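Local coordinates for ABC-type phosphate transport system, periplasmic component (Lactobacillus brevis, PDB 4ECF), which probably binds phosphate outside the cell and hands it to the membrane components of the PstSACB ABC transporter for import, at residues S131-T136 against I170-F175. Sequence-based numbering, arbitrary orientation.
With PO4 (phosphate ion), chain B.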
ATOM      1  N   SER A 131      -7.325   6.525  -0.776  1.00 22.10           N
ATOM      2  CA  SER A 131      -6.272   5.619  -0.304  1.00 19.25           C
ATOM      3  C   SER A 131      -6.108   4.479  -1.299  1.00 17.53           C
ATOM      4  O   SER A 131      -7.089   3.830  -1.695  1.00 17.55           O
ATOM      5  CB  SER A 131      -6.643   4.997   1.032  1.00 20.89           C
ATOM      6  OG  SER A 131      -5.825   3.878   1.330  1.00 17.53           O
ATOM      7  N   GLY A 132      -4.863   4.225  -1.712  1.00 17.63           N
ATOM      8  CA  GLY A 132      -4.612   3.161  -2.639  1.00 17.00           C
ATOM      9  C   GLY A 132      -4.686   1.806  -1.965  1.00 18.53           C
ATOM     10  O   GLY A 132      -5.093   0.795  -2.589  1.00 18.43           O
ATOM     11  N   THR A 133      -4.375   1.798  -0.673  1.00 16.90           N
ATOM     12  CA  THR A 133      -4.546   0.574   0.164  1.00 15.28           C
ATOM     13  C   THR A 133      -6.026   0.184   0.190  1.00 16.36           C
ATOM     14  O   THR A 133      -6.380  -0.999  -0.028  1.00 16.73           O
ATOM     15  CB  THR A 133      -4.030   0.781   1.581  1.00 16.08           C
ATOM     16  OG1 THR A 133      -2.653   1.232   1.540  1.00 16.70           O
ATOM     17  CG2 THR A 133      -4.057  -0.579   2.297  1.00 15.43           C
ATOM     18  N   ARG A 134      -6.875   1.158   0.465  1.00 17.23           N
ATOM     19  CA  ARG A 134      -8.284   0.890   0.501  1.00 16.58           C
ATOM     20  C   ARG A 134      -8.821   0.381  -0.865  1.00 19.51           C
ATOM     21  O   ARG A 134      -9.546  -0.596  -0.904  1.00 18.17           O
ATOM     22  CB  ARG A 134      -9.087   2.088   0.975  1.00 16.73           C
ATOM     23  CG  ARG A 134     -10.597   1.852   0.925  1.00 17.74           C
ATOM     24  CD  ARG A 134     -11.348   2.975   1.586  1.00 21.29           C
ATOM     25  NE  ARG A 134     -12.787   2.730   1.475  1.00 22.89           N
ATOM     26  CZ  ARG A 134     -13.695   3.418   2.148  1.00 25.18           C
ATOM     27  NH1 ARG A 134     -13.318   4.354   2.979  1.00 23.76           N
ATOM     28  NH2 ARG A 134     -14.983   3.132   1.998  1.00 28.78           N
ATOM     29  N   ALA A 135      -8.438   1.031  -1.977  1.00 17.59           N
ATOM     30  CA  ALA A 135      -8.890   0.593  -3.292  1.00 19.21           C
ATOM     31  C   ALA A 135      -8.484  -0.839  -3.585  1.00 19.35           C
ATOM     32  O   ALA A 135      -9.256  -1.637  -4.098  1.00 18.19           O
ATOM     33  CB  ALA A 135      -8.394   1.550  -4.369  1.00 19.99           C
ATOM     34  N   THR A 136      -7.237  -1.164  -3.240  1.00 18.32           N
ATOM     35  CA  THR A 136      -6.685  -2.498  -3.521  1.00 17.56           C
ATOM     36  C   THR A 136      -7.374  -3.535  -2.669  1.00 16.87           C
ATOM     37  O   THR A 136      -7.734  -4.626  -3.142  1.00 17.78           O
ATOM     38  CB  THR A 136      -5.143  -2.503  -3.311  1.00 18.92           C
ATOM     39  OG1 THR A 136      -4.564  -1.541  -4.202  1.00 18.14           O
ATOM     40  CG2 THR A 136      -4.594  -3.867  -3.668  1.00 20.69           C
ATOM     41  N   ILE A 170     -10.619  -4.076  13.419  1.00 16.29           N
ATOM     42  CA  ILE A 170     -10.016  -4.582  12.209  1.00 16.28           C
ATOM     43  C   ILE A 170      -9.807  -3.471  11.178  1.00 17.14           C
ATOM     44  O   ILE A 170     -10.625  -2.615  11.005  1.00 18.08           O
ATOM     45  CB  ILE A 170     -10.857  -5.750  11.637  1.00 15.73           C
ATOM     46  CG1 ILE A 170     -10.211  -6.323  10.390  1.00 15.47           C
ATOM     47  CG2 ILE A 170     -12.321  -5.310  11.379  1.00 16.73           C
ATOM     48  CD1 ILE A 170     -10.834  -7.628   9.877  1.00 15.37           C
ATOM     49  N   SER A 171      -8.689  -3.554  10.462  1.00 15.65           N
ATOM     50  CA  SER A 171      -8.387  -2.653   9.342  1.00 16.95           C
ATOM     51  C   SER A 171      -7.489  -3.393   8.357  1.00 17.23           C
ATOM     52  O   SER A 171      -7.437  -4.630   8.336  1.00 17.36           O
ATOM     53  CB  SER A 171      -7.749  -1.348   9.796  1.00 18.83           C
ATOM     54  OG  SER A 171      -7.821  -0.369   8.765  1.00 19.10           O
ATOM     55  N   TYR A 172      -6.854  -2.614   7.517  1.00 17.90           N
ATOM     56  CA  TYR A 172      -5.963  -3.158   6.484  1.00 19.67           C
ATOM     57  C   TYR A 172      -4.762  -2.247   6.358  1.00 19.30           C
ATOM     58  O   TYR A 172      -4.901  -1.027   6.447  1.00 18.82           O
ATOM     59  CB  TYR A 172      -6.738  -3.298   5.172  1.00 19.53           C
ATOM     60  CG  TYR A 172      -7.655  -2.169   4.890  1.00 18.50           C
ATOM     61  CD1 TYR A 172      -7.200  -1.011   4.308  1.00 19.79           C
ATOM     62  CD2 TYR A 172      -8.996  -2.190   5.320  1.00 17.71           C
ATOM     63  CE1 TYR A 172      -8.040   0.063   4.066  1.00 20.86           C
ATOM     64  CE2 TYR A 172      -9.847  -1.135   5.082  1.00 20.89           C
ATOM     65  CZ  TYR A 172      -9.364   0.016   4.452  1.00 21.89           C
ATOM     66  OH  TYR A 172     -10.216   1.082   4.219  1.00 22.04           O
ATOM     67  N   VAL A 173      -3.586  -2.831   6.063  1.00 17.93           N
ATOM     68  CA  VAL A 173      -2.363  -2.085   5.966  1.00 19.21           C
ATOM     69  C   VAL A 173      -1.349  -2.828   5.120  1.00 19.96           C
ATOM     70  O   VAL A 173      -1.382  -4.063   5.000  1.00 17.50           O
ATOM     71  CB  VAL A 173      -1.763  -1.767   7.365  1.00 21.76           C
ATOM     72  CG1 VAL A 173      -1.048  -2.983   7.980  1.00 18.49           C
ATOM     73  CG2 VAL A 173      -0.970  -0.478   7.325  1.00 25.00           C
ATOM     74  N   ALA A 174      -0.501  -2.044   4.490  1.00 19.50           N
ATOM     75  CA  ALA A 174       0.639  -2.600   3.720  1.00 19.97           C
ATOM     76  C   ALA A 174       1.524  -3.489   4.618  1.00 20.04           C
ATOM     77  O   ALA A 174       1.732  -3.196   5.777  1.00 19.73           O
ATOM     78  CB  ALA A 174       1.453  -1.447   3.112  1.00 20.32           C
ATOM     79  N   PHE A 175       2.105  -4.563   4.045  1.00 21.48           N
ATOM     80  CA  PHE A 175       2.928  -5.516   4.787  1.00 21.80           C
ATOM     81  C   PHE A 175       4.041  -4.917   5.710  1.00 25.45           C
ATOM     82  O   PHE A 175       4.195  -5.346   6.872  1.00 30.93           O
ATOM     83  CB  PHE A 175       3.619  -6.492   3.802  1.00 23.07           C
ATOM     84  CG  PHE A 175       2.753  -7.619   3.261  1.00 20.19           C
ATOM     85  CD1 PHE A 175       1.371  -7.667   3.399  1.00 17.55           C
ATOM     86  CD2 PHE A 175       3.349  -8.610   2.501  1.00 18.82           C
ATOM     87  CE1 PHE A 175       0.639  -8.714   2.853  1.00 18.71           C
ATOM     88  CE2 PHE A 175       2.609  -9.667   1.972  1.00 18.90           C
ATOM     89  CZ  PHE A 175       1.267  -9.696   2.129  1.00 19.31           C
TER
HETATM   90  P   PO4 B 300      -2.167   4.793   0.619  1.00 16.89           P
HETATM   91  O1  PO4 B 300      -3.196   3.826   1.192  1.00 18.46           O
HETATM   92  O2  PO4 B 300      -2.578   5.396  -0.675  1.00 15.66           O
HETATM   93  O3  PO4 B 300      -1.754   5.840   1.616  1.00 16.14           O
HETATM   94  O4  PO4 B 300      -0.809   3.979   0.348  1.00 16.24           O
HETATM   95  O   HOH W   1      -1.378   0.643   4.002  1.00 17.18           O
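Tyr172 reaches from strand 169-174 to the first turn of helix 132-140, meeting Thr133 with one ring edge and Arg134 with its far end. Its CG lies between the backbone N and the carbonyl carbon (chi1 40°), which turns the ring toward the helix. From CB outward, the first ring atom to touch is CD1, 3.8 Å from Thr133 CG2; this methyl lies near the ring plane, so it abuts the edge. CE1 comes next, 3.7 Å from Arg134 CA and about as far from Arg134 CB. At the tip, OH lies 3.4 Å from Arg134 CG, beside the aliphatic part of an extended chain. The guanidinium is inclined 65° to the ring; its NH1 donates to Arg127 O and NE forms a salt bridge with Glu138 OE2. Tyr172 OH is hydrogen-bonded to Asn126 ND2 and the backbone N of Arg127.

The helix start holds a phosphate ion, probably from the crystallisation liquor, consistent with the PstS family's role; in this periplasmic binding protein fold, backbone amides at a helix N-terminus hold the anion. Gly132 N donates to phosphate O2, and Thr133 N to O1. The hydroxyls of Ser131 and Thr133 also donate to O1, which thus takes three bonds from this turn. Ser131 OG also accepts from Arg134 N at 171°, an N-cap bond that orients the hydroxyl bound to the ion. Ser11, Thr12, Ala13, Thr41 and the side chain of Arg127 supply further hydrogen bonds to the phosphate.

With OG1 anti to the carbonyl carbon, the Thr133 hydroxyl faces the ion while its methyl faces the ring. No direct hydrogen bond joins the segments. A water spans them instead, donating to Thr133 OG1 (2.8 Å) and accepting from Ala174 N (2.9 Å).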